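Local atomic coordinates of methyltransferase (Pectobacterium atrosepticum SCRI1043, PDB entry 2P7I), a protein that probably transfers a methyl group from S-adenosylmethionine to an acceptor that has not been identified. Residues Tyr22-Phe26 against Asn206-Asp210; Arg103-Leu109 against Ile126-Ala132; Ser197-Phe201 against Cys226-Gln231. Where two conformers were deposited one is given. Numbering follows the deposited sequence.

Contact 1 (Tyr22-Phe26 against Asn206-Asp210); sequences YNFDF and NFQWD
Two short helical pieces, 180 residues apart in sequence, meet around the start of helix 24-37. Tyr22 and Asn23 are extended, and Phe24-Phe26 take helical angles with a wide pi-type turn. Asn23 is the N-cap: its OD1 accepts a weak hydrogen bond of 3.3 Å from Phe26 N. Residues 206-210 form a regular helical turn, closed by Asp210 N to Asn206 O at 2.9 Å. The CA atoms of Asn23 and Asp210, 5.9 Å apart, are the nearest CA pair between the segments. Asn206 comes first: its ND2 gives a weak hydrogen bond to Asp25 OD1 (3.2 Å), while its OD1 sits 3.7 Å from Phe24 CD2 and is hydrogen-bonded to Lys202 NZ. One turn on, Trp209 (chi1 m) points toward the other helix and lays its five-membered ring flat on the ring of Phe24 (chi1 t). This face-to-face stack has centroids 3.8 Å apart and planes at 14°, with Phe24 CD1 just 3.4 Å from Trp209 CG. Asp210 (chi1 m) then brings OD1 to Phe24 N, 3.1 Å away, satisfying a first-turn amide that has no carbonyl of its own helix to bond. The Asn23 N-cap is thus supplemented by the Asp210 carboxylate, which ties the start of helix 24-37 to helix 206-212, in sequence between strands 192-201 and 237-245 of the methyltransferase fold.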
loop_
_atom_site.group_PDB
_atom_site.type_symbol
_atom_site.label_atom_id
_atom_site.label_comp_id
_atom_site.label_asym_id
_atom_site.label_seq_id
_atom_site.Cartn_x
_atom_site.Cartn_y
_atom_site.Cartn_z
ATOM N N TYR B 22 12.168 -1.277 -29.330
ATOM C CA TYR B 22 11.221 -1.408 -28.161
ATOM C C TYR B 22 10.707 -0.078 -27.629
ATOM O O TYR B 22 11.488 0.817 -27.293
ATOM C CB TYR B 22 11.850 -2.194 -27.005
ATOM C CG TYR B 22 11.939 -3.670 -27.292
ATOM C CD1 TYR B 22 10.785 -4.428 -27.493
ATOM C CD2 TYR B 22 13.174 -4.306 -27.389
ATOM C CE1 TYR B 22 10.854 -5.780 -27.776
ATOM C CE2 TYR B 22 13.257 -5.664 -27.667
ATOM C CZ TYR B 22 12.096 -6.397 -27.860
ATOM O OH TYR B 22 12.181 -7.745 -28.141
ATOM N N ASN B 23 9.379 0.035 -27.586
ATOM C CA ASN B 23 8.691 1.140 -26.944
ATOM C C ASN B 23 7.817 0.517 -25.855
ATOM O O ASN B 23 6.997 -0.355 -26.131
ATOM C CB ASN B 23 7.845 1.929 -27.949
ATOM C CG ASN B 23 6.841 2.874 -27.273
ATOM O OD1 ASN B 23 5.713 3.039 -27.746
ATOM N ND2 ASN B 23 7.244 3.489 -26.161
ATOM N N PHE B 24 8.037 0.953 -24.623
ATOM C CA PHE B 24 7.367 0.392 -23.471
ATOM C C PHE B 24 5.847 0.458 -23.635
ATOM O O PHE B 24 5.146 -0.525 -23.371
ATOM C CB PHE B 24 7.818 1.139 -22.214
ATOM C CG PHE B 24 7.183 0.651 -20.955
ATOM C CD1 PHE B 24 7.576 -0.551 -20.396
ATOM C CD2 PHE B 24 6.217 1.395 -20.312
ATOM C CE1 PHE B 24 6.981 -1.000 -19.205
ATOM C CE2 PHE B 24 5.619 0.937 -19.115
ATOM C CZ PHE B 24 5.984 -0.252 -18.589
ATOM N N ASP B 25 5.338 1.598 -24.091
ATOM C CA ASP B 25 3.879 1.774 -24.222
ATOM C C ASP B 25 3.233 0.818 -25.227
ATOM O O ASP B 25 2.194 0.204 -24.963
ATOM C CB ASP B 25 3.553 3.204 -24.605
ATOM C CG ASP B 25 4.112 4.203 -23.616
ATOM O OD1 ASP B 25 3.819 4.093 -22.385
ATOM O OD2 ASP B 25 4.853 5.099 -24.081
ATOM N N PHE B 26 3.889 0.668 -26.360
ATOM C CA PHE B 26 3.356 -0.143 -27.443
ATOM C C PHE B 26 3.668 -1.628 -27.250
ATOM O O PHE B 26 2.820 -2.473 -27.508
ATOM C CB PHE B 26 3.895 0.353 -28.796
ATOM C CG PHE B 26 3.227 1.615 -29.303
ATOM C CD1 PHE B 26 2.743 2.589 -28.433
ATOM C CD2 PHE B 26 3.116 1.839 -30.655
ATOM C CE1 PHE B 26 2.145 3.745 -28.907
ATOM C CE2 PHE B 26 2.523 2.993 -31.129
ATOM C CZ PHE B 26 2.033 3.943 -30.249
ATOM N N ASN B 206 9.844 5.300 -18.529
ATOM C CA ASN B 206 9.911 4.848 -19.920
ATOM C C ASN B 206 11.298 4.929 -20.518
ATOM O O ASN B 206 11.766 3.976 -21.143
ATOM C CB ASN B 206 8.956 5.653 -20.784
ATOM C CG ASN B 206 7.533 5.196 -20.636
ATOM O OD1 ASN B 206 7.072 4.907 -19.541
ATOM N ND2 ASN B 206 6.830 5.118 -21.743
ATOM N N PHE B 207 11.968 6.058 -20.326
ATOM C CA PHE B 207 13.297 6.208 -20.905
ATOM C C PHE B 207 14.213 5.093 -20.419
ATOM O O PHE B 207 15.045 4.601 -21.174
ATOM C CB PHE B 207 13.868 7.613 -20.667
ATOM C CG PHE B 207 14.529 7.824 -19.323
ATOM C CD1 PHE B 207 13.803 8.287 -18.238
ATOM C CD2 PHE B 207 15.899 7.626 -19.170
ATOM C CE1 PHE B 207 14.416 8.507 -17.016
ATOM C CE2 PHE B 207 16.517 7.848 -17.950
ATOM C CZ PHE B 207 15.771 8.286 -16.871
ATOM N N GLN B 208 14.014 4.653 -19.173
ATOM C CA GLN B 208 14.803 3.560 -18.631
ATOM C C GLN B 208 14.373 2.211 -19.208
ATOM O O GLN B 208 15.222 1.383 -19.528
ATOM C CB GLN B 208 14.763 3.568 -17.107
ATOM C CG GLN B 208 15.270 4.880 -16.535
ATOM C CD GLN B 208 15.030 5.028 -15.049
ATOM O OE1 GLN B 208 13.955 4.693 -14.535
ATOM N NE2 GLN B 208 16.025 5.555 -14.349
ATOM N N TRP B 209 13.064 1.998 -19.349
ATOM C CA TRP B 209 12.543 0.768 -19.942
ATOM C C TRP B 209 13.100 0.569 -21.341
ATOM O O TRP B 209 13.539 -0.507 -21.686
ATOM C CB TRP B 209 11.005 0.772 -20.015
ATOM C CG TRP B 209 10.342 0.560 -18.711
ATOM C CD1 TRP B 209 9.642 1.476 -18.013
ATOM C CD2 TRP B 209 10.301 -0.656 -17.945
ATOM N NE1 TRP B 209 9.164 0.919 -16.850
ATOM C CE2 TRP B 209 9.558 -0.385 -16.782
ATOM C CE3 TRP B 209 10.809 -1.937 -18.138
ATOM C CZ2 TRP B 209 9.322 -1.348 -15.792
ATOM C CZ3 TRP B 209 10.585 -2.890 -17.171
ATOM C CH2 TRP B 209 9.849 -2.596 -16.008
ATOM N N ASP B 210 13.085 1.624 -22.136
ATOM C CA ASP B 210 13.448 1.509 -23.530
ATOM C C ASP B 210 14.911 1.122 -23.676
ATOM O O ASP B 210 15.261 0.393 -24.598
ATOM C CB ASP B 210 13.127 2.799 -24.279
ATOM C CG ASP B 210 11.624 3.121 -24.278
ATOM O OD1 ASP B 210 10.777 2.202 -24.109
ATOM O OD2 ASP B 210 11.290 4.314 -24.444
#

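Contact 2 (Arg103-Leu109 against Ile126-Ala132); sequences RYDNIVL and INDDWLA
Strand 106-109 and the end of helix 119-130 run at 135° to each other, their axes 11.2 Å apart at closest approach, and side chains fill the gap. The main apolar knob of the strand is Ile107 (chi1 m, chi2 t). Its CD1 enters a hollow lined by Ile126 CG2 (3.8 Å), Trp130 CB (3.8 Å) and Leu131 CD2 (3.7 Å). Two residues along the strand, Leu109 (chi1 t, chi2 p) places CD2 4.0 Å from Ile126 CD1, so Ile126 lies against both strand residues. This is the beta-alpha-beta crossover of a Rossmann-like fold: helix 119-130 covers one face of the sheet between its neighbouring parallel strands 104-110 and 135-142. The helix ends in a wide pi-type turn, Leu131 N to Ile126 O at 2.9 Å, and Leu131 leaves helical angles. There the backbones join in one parallel bridge, Tyr104 with Leu131, by Tyr104 N to Trp130 O (2.9 Å) and Ala132 N to Tyr104 O (2.8 Å). Arg103 drapes across this exit, its CB 3.8 Å from Ala132 CA and its extended arm reaching the helix end, where NH2 donates to Asp128 O (2.9 Å). A water plugs the remaining pocket beneath, accepting from Arg103 NE (3.0 Å) and donating to Asn127 O (2.9 Å) and Leu131 O (2.6 Å).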
loop_
_atom_site.group_PDB
_atom_site.type_symbol
_atom_site.label_atom_id
_atom_site.label_comp_id
_atom_site.label_asym_id
_atom_site.label_seq_id
_atom_site.Cartn_x
_atom_site.Cartn_y
_atom_site.Cartn_z
ATOM N N ARG B 103 -25.455 1.912 -30.721
ATOM C CA ARG B 103 -24.859 1.830 -29.404
ATOM C C ARG B 103 -23.930 0.609 -29.345
ATOM O O ARG B 103 -24.006 -0.286 -30.195
ATOM C CB ARG B 103 -25.927 1.760 -28.325
ATOM C CG ARG B 103 -26.644 3.085 -28.112
ATOM C CD ARG B 103 -27.615 3.003 -26.971
ATOM N NE ARG B 103 -27.815 4.316 -26.329
ATOM C CZ ARG B 103 -28.727 5.217 -26.700
ATOM N NH1 ARG B 103 -29.534 4.998 -27.730
ATOM N NH2 ARG B 103 -28.823 6.366 -26.059
ATOM N N TYR B 104 -23.051 0.583 -28.338
ATOM C CA TYR B 104 -21.931 -0.351 -28.315
ATOM C C TYR B 104 -21.830 -1.137 -27.010
ATOM O O TYR B 104 -22.052 -0.605 -25.892
ATOM C CB TYR B 104 -20.629 0.390 -28.613
ATOM C CG TYR B 104 -20.729 1.105 -29.937
ATOM C CD1 TYR B 104 -21.310 2.361 -30.011
ATOM C CD2 TYR B 104 -20.331 0.492 -31.127
ATOM C CE1 TYR B 104 -21.431 3.020 -31.222
ATOM C CE2 TYR B 104 -20.466 1.142 -32.355
ATOM C CZ TYR B 104 -21.020 2.417 -32.381
ATOM O OH TYR B 104 -21.190 3.107 -33.571
ATOM N N ASP B 105 -21.493 -2.411 -27.172
ATOM C CA ASP B 105 -21.412 -3.342 -26.050
ATOM C C ASP B 105 -20.140 -3.160 -25.232
ATOM O O ASP B 105 -20.125 -3.432 -24.041
ATOM C CB ASP B 105 -21.509 -4.770 -26.573
ATOM C CG ASP B 105 -22.807 -5.006 -27.308
ATOM O OD1 ASP B 105 -23.866 -4.948 -26.641
ATOM O OD2 ASP B 105 -22.758 -5.217 -28.542
ATOM N N ASN B 106 -19.089 -2.698 -25.901
ATOM C CA ASN B 106 -17.776 -2.457 -25.317
ATOM C C ASN B 106 -17.281 -1.117 -25.847
ATOM O O ASN B 106 -17.300 -0.883 -27.062
ATOM C CB ASN B 106 -16.766 -3.549 -25.741
ATOM C CG ASN B 106 -17.197 -4.955 -25.328
ATOM O OD1 ASN B 106 -16.879 -5.421 -24.223
ATOM N ND2 ASN B 106 -17.906 -5.644 -26.228
ATOM N N ILE B 107 -16.838 -0.234 -24.952
ATOM C CA ILE B 107 -16.243 1.049 -25.374
ATOM C C ILE B 107 -14.871 1.168 -24.776
ATOM O O ILE B 107 -14.710 0.941 -23.572
ATOM C CB ILE B 107 -17.140 2.260 -25.003
ATOM C CG1 ILE B 107 -18.506 2.097 -25.700
ATOM C CG2 ILE B 107 -16.433 3.579 -25.416
ATOM C CD1 ILE B 107 -19.534 3.210 -25.395
ATOM N N VAL B 108 -13.873 1.455 -25.605
ATOM C CA VAL B 108 -12.500 1.536 -25.134
ATOM C C VAL B 108 -12.061 2.987 -25.161
ATOM O O VAL B 108 -12.158 3.641 -26.198
ATOM C CB VAL B 108 -11.533 0.653 -25.976
ATOM C CG1 VAL B 108 -10.059 0.988 -25.631
ATOM C CG2 VAL B 108 -11.833 -0.831 -25.758
ATOM N N LEU B 109 -11.636 3.494 -23.987
ATOM C CA LEU B 109 -11.050 4.842 -23.887
ATOM C C LEU B 109 -9.747 4.778 -23.093
ATOM O O LEU B 109 -9.726 4.914 -21.856
ATOM C CB LEU B 109 -12.050 5.840 -23.282
ATOM C CG LEU B 109 -11.746 7.329 -23.390
ATOM C CD1 LEU B 109 -11.851 7.918 -24.835
ATOM C CD2 LEU B 109 -12.635 8.122 -22.384
ATOM N N ILE B 126 -20.609 9.106 -23.458
ATOM C CA ILE B 126 -20.417 7.678 -23.462
ATOM C C ILE B 126 -21.569 7.030 -22.688
ATOM O O ILE B 126 -22.157 6.051 -23.150
ATOM C CB ILE B 126 -19.080 7.281 -22.852
ATOM C CG1 ILE B 126 -17.931 7.694 -23.759
ATOM C CG2 ILE B 126 -19.027 5.794 -22.593
ATOM C CD1 ILE B 126 -16.524 7.476 -23.065
ATOM N N ASN B 127 -21.916 7.588 -21.529
ATOM C CA ASN B 127 -22.959 7.007 -20.716
ATOM C C ASN B 127 -24.303 7.119 -21.403
ATOM O O ASN B 127 -25.042 6.137 -21.498
ATOM C CB ASN B 127 -23.046 7.711 -19.362
ATOM C CG ASN B 127 -23.986 7.005 -18.399
ATOM O OD1 ASN B 127 -23.626 5.986 -17.827
ATOM N ND2 ASN B 127 -25.215 7.518 -18.262
ATOM N N ASP B 128 -24.617 8.324 -21.884
ATOM C CA ASP B 128 -25.961 8.646 -22.314
ATOM C C ASP B 128 -26.275 8.291 -23.758
ATOM O O ASP B 128 -27.418 7.993 -24.099
ATOM C CB ASP B 128 -26.220 10.147 -22.141
ATOM C CG ASP B 128 -26.275 10.585 -20.696
ATOM O OD1 ASP B 128 -26.091 9.771 -19.786
ATOM O OD2 ASP B 128 -26.508 11.775 -20.487
ATOM N N ASP B 129 -25.279 8.388 -24.628
ATOM C CA ASP B 129 -25.490 8.240 -26.072
ATOM C C ASP B 129 -24.952 6.926 -26.624
ATOM O O ASP B 129 -25.528 6.355 -27.554
ATOM C CB ASP B 129 -24.788 9.371 -26.780
ATOM C CG ASP B 129 -25.433 10.703 -26.527
ATOM O OD1 ASP B 129 -26.564 10.713 -26.009
ATOM O OD2 ASP B 129 -24.802 11.727 -26.856
ATOM N N TRP B 130 -23.858 6.433 -26.062
ATOM C CA TRP B 130 -23.112 5.376 -26.745
ATOM C C TRP B 130 -23.109 4.000 -26.107
ATOM O O TRP B 130 -23.078 3.026 -26.846
ATOM C CB TRP B 130 -21.683 5.844 -27.036
ATOM C CG TRP B 130 -21.633 7.048 -27.948
ATOM C CD1 TRP B 130 -22.532 7.405 -28.890
ATOM C CD2 TRP B 130 -20.591 8.028 -27.983
ATOM N NE1 TRP B 130 -22.117 8.554 -29.532
ATOM C CE2 TRP B 130 -20.917 8.944 -28.999
ATOM C CE3 TRP B 130 -19.382 8.180 -27.294
ATOM C CZ2 TRP B 130 -20.111 10.028 -29.296
ATOM C CZ3 TRP B 130 -18.572 9.232 -27.599
ATOM C CH2 TRP B 130 -18.934 10.147 -28.609
ATOM N N LEU B 131 -23.164 3.884 -24.781
ATOM C CA LEU B 131 -23.184 2.554 -24.183
ATOM C C LEU B 131 -24.501 1.842 -24.471
ATOM O O LEU B 131 -25.570 2.376 -24.229
ATOM C CB LEU B 131 -22.983 2.587 -22.664
ATOM C CG LEU B 131 -21.566 2.669 -22.118
ATOM C CD1 LEU B 131 -21.630 2.906 -20.601
ATOM C CD2 LEU B 131 -20.757 1.411 -22.428
ATOM N N ALA B 132 -24.413 0.625 -24.976
ATOM C CA ALA B 132 -25.581 -0.220 -25.069
ATOM C C ALA B 132 -26.053 -0.603 -23.674
ATOM O O ALA B 132 -25.332 -0.472 -22.695
ATOM C CB ALA B 132 -25.277 -1.457 -25.911
HETATM O O HOH W 1 -26.289 4.866 -23.768
#

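Contact 3 (Ser197-Phe201 against Cys226-Gln231); sequences SGIFF and CYQLGQ
The end of strand 192-201 passes close over helix 220-230, with segment axes 5.5 Å apart and at 130°. Phe200 takes a positive phi (83°), and the next amide, Phe201 N, donates to Cys226 O at 2.9 Å. CA-CA distances are 4.3 Å for both Phe200 to Tyr227 and Phe201 to Gly230; the second is possible because Gly230 has no side chain, as a CB there would lie 2.9 Å from Phe201 N, a clash. One water joins Gly198 O (2.9 Å), Phe200 N (2.8 Å) and Tyr227 O (2.7 Å). Phe200 (chi1 t) covers Cys226, whose CB stands 3.8 Å from the ring centroid in a CH-pi contact, with SG obliquely at 4.7 Å. Phe201 (chi1 t) offers a ring face to Leu229, CD2 to CD2 at 4.0 Å. Around them, helix 24-37 packs on Ile199, Phe200 and Tyr227, strand 237-245 pairs with residues 197-200, and neighbouring subunits cover Phe201 and Gln231.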
loop_
_atom_site.group_PDB
_atom_site.type_symbol
_atom_site.label_atom_id
_atom_site.label_comp_id
_atom_site.label_asym_id
_atom_site.label_seq_id
_atom_site.Cartn_x
_atom_site.Cartn_y
_atom_site.Cartn_z
ATOM N N SER B 197 -8.987 -1.162 -10.914
ATOM C CA SER B 197 -7.750 -1.954 -10.916
ATOM C C SER B 197 -6.616 -1.135 -11.510
ATOM O O SER B 197 -6.767 0.043 -11.816
ATOM C CB SER B 197 -7.929 -3.271 -11.698
ATOM O OG SER B 197 -6.893 -4.220 -11.377
ATOM N N GLY B 198 -5.454 -1.753 -11.602
ATOM C CA GLY B 198 -4.281 -1.119 -12.162
ATOM C C GLY B 198 -3.566 -2.064 -13.104
ATOM O O GLY B 198 -3.695 -3.266 -13.021
ATOM N N ILE B 199 -2.866 -1.498 -14.070
ATOM C CA ILE B 199 -2.169 -2.269 -15.070
ATOM C C ILE B 199 -0.668 -1.971 -15.019
ATOM O O ILE B 199 -0.212 -0.889 -15.392
ATOM C CB ILE B 199 -2.731 -1.992 -16.471
ATOM C CG1 ILE B 199 -4.241 -2.280 -16.491
ATOM C CG2 ILE B 199 -1.911 -2.828 -17.575
ATOM C CD1 ILE B 199 -4.958 -1.669 -17.706
ATOM N N PHE B 200 0.084 -2.975 -14.539
ATOM C CA PHE B 200 1.551 -3.038 -14.576
ATOM C C PHE B 200 2.236 -2.272 -13.445
ATOM O O PHE B 200 2.254 -1.064 -13.446
ATOM C CB PHE B 200 2.146 -2.582 -15.910
ATOM C CG PHE B 200 3.586 -3.030 -16.135
ATOM C CD1 PHE B 200 3.862 -4.255 -16.675
ATOM C CD2 PHE B 200 4.660 -2.210 -15.806
ATOM C CE1 PHE B 200 5.201 -4.663 -16.886
ATOM C CE2 PHE B 200 5.981 -2.631 -15.995
ATOM C CZ PHE B 200 6.246 -3.844 -16.515
ATOM N N PHE B 201 2.835 -2.999 -12.523
ATOM C CA PHE B 201 3.655 -2.396 -11.472
ATOM C C PHE B 201 4.913 -1.780 -12.068
ATOM O O PHE B 201 5.786 -2.488 -12.502
ATOM C CB PHE B 201 3.976 -3.448 -10.424
ATOM C CG PHE B 201 4.347 -2.870 -9.069
ATOM C CD1 PHE B 201 5.579 -2.246 -8.894
ATOM C CD2 PHE B 201 3.486 -2.964 -7.996
ATOM C CE1 PHE B 201 5.934 -1.730 -7.666
ATOM C CE2 PHE B 201 3.830 -2.443 -6.772
ATOM C CZ PHE B 201 5.051 -1.837 -6.602
ATOM N N CYS B 226 5.217 -8.276 -13.026
ATOM C CA CYS B 226 4.851 -6.903 -12.752
ATOM C C CYS B 226 3.388 -6.700 -13.016
ATOM O O CYS B 226 2.753 -5.921 -12.335
ATOM C CB CYS B 226 5.646 -5.943 -13.622
ATOM S SG CYS B 226 7.439 -5.841 -13.196
ATOM N N TYR B 227 2.886 -7.291 -14.089
ATOM C CA TYR B 227 1.442 -7.283 -14.338
ATOM C C TYR B 227 0.646 -7.949 -13.201
ATOM O O TYR B 227 -0.390 -7.437 -12.704
ATOM C CB TYR B 227 1.157 -7.960 -15.685
ATOM C CG TYR B 227 -0.316 -8.159 -15.947
ATOM C CD1 TYR B 227 -1.121 -7.089 -16.332
ATOM C CD2 TYR B 227 -0.908 -9.393 -15.773
ATOM C CE1 TYR B 227 -2.485 -7.257 -16.589
ATOM C CE2 TYR B 227 -2.291 -9.571 -16.010
ATOM C CZ TYR B 227 -3.074 -8.499 -16.400
ATOM O OH TYR B 227 -4.433 -8.664 -16.622
ATOM N N GLN B 228 1.083 -9.127 -12.809
ATOM C CA GLN B 228 0.415 -9.889 -11.779
ATOM C C GLN B 228 0.430 -9.124 -10.451
ATOM O O GLN B 228 -0.591 -9.008 -9.787
ATOM C CB GLN B 228 1.083 -11.231 -11.577
ATOM C CG GLN B 228 0.926 -12.209 -12.715
ATOM C CD GLN B 228 1.848 -13.422 -12.478
ATOM O OE1 GLN B 228 1.500 -14.351 -11.761
ATOM N NE2 GLN B 228 3.034 -13.342 -12.974
ATOM N N LEU B 229 1.604 -8.637 -10.049
ATOM C CA LEU B 229 1.686 -7.883 -8.794
ATOM C C LEU B 229 0.941 -6.562 -8.826
ATOM O O LEU B 229 0.400 -6.163 -7.816
ATOM C CB LEU B 229 3.135 -7.629 -8.396
ATOM C CG LEU B 229 3.320 -7.125 -6.953
ATOM C CD1 LEU B 229 2.972 -8.191 -5.940
ATOM C CD2 LEU B 229 4.752 -6.580 -6.797
ATOM N N GLY B 230 0.928 -5.884 -9.967
ATOM C CA GLY B 230 0.192 -4.657 -10.142
ATOM C C GLY B 230 -1.252 -4.735 -9.774
ATOM O O GLY B 230 -1.805 -3.791 -9.209
ATOM N N GLN B 231 -1.902 -5.849 -10.107
ATOM C CA GLN B 231 -3.293 -6.026 -9.683
ATOM C C GLN B 231 -3.477 -5.932 -8.176
ATOM O O GLN B 231 -4.556 -5.548 -7.716
ATOM C CB GLN B 231 -3.857 -7.349 -10.191
ATOM C CG GLN B 231 -3.977 -7.354 -11.704
ATOM C CD GLN B 231 -4.536 -8.641 -12.258
ATOM O OE1 GLN B 231 -4.642 -9.626 -11.543
ATOM N NE2 GLN B 231 -4.831 -8.648 -13.570
HETATM O O HOH W 2 -6.971 -5.575 -9.114
HETATM O O HOH W 3 -1.389 -5.057 -13.353
#

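How the contacts relate
Contacts 1 and 3 share an aromatic cluster: Phe200 of contact 3 sets its ring edge-to-face with both Phe24 and Trp209 of contact 1, and their segments alternate along the chain through strand 192-201, helix 206-212 and helix 220-230. Contact 3 is fully buried and mostly apolar, with water satisfying polar backbone atoms. Contact 1, partly buried, adds carboxylate and amide bonds at its more open side. Contact 2 lies on the opposite side of the chain's centre from contact 1, about 31 Å away between centres, and belongs to the sheet's crossover; its aliphatic interior gives way to exposed arginine chemistry. Contacts 2 and 3 both reach the same seven-stranded sheet without touching.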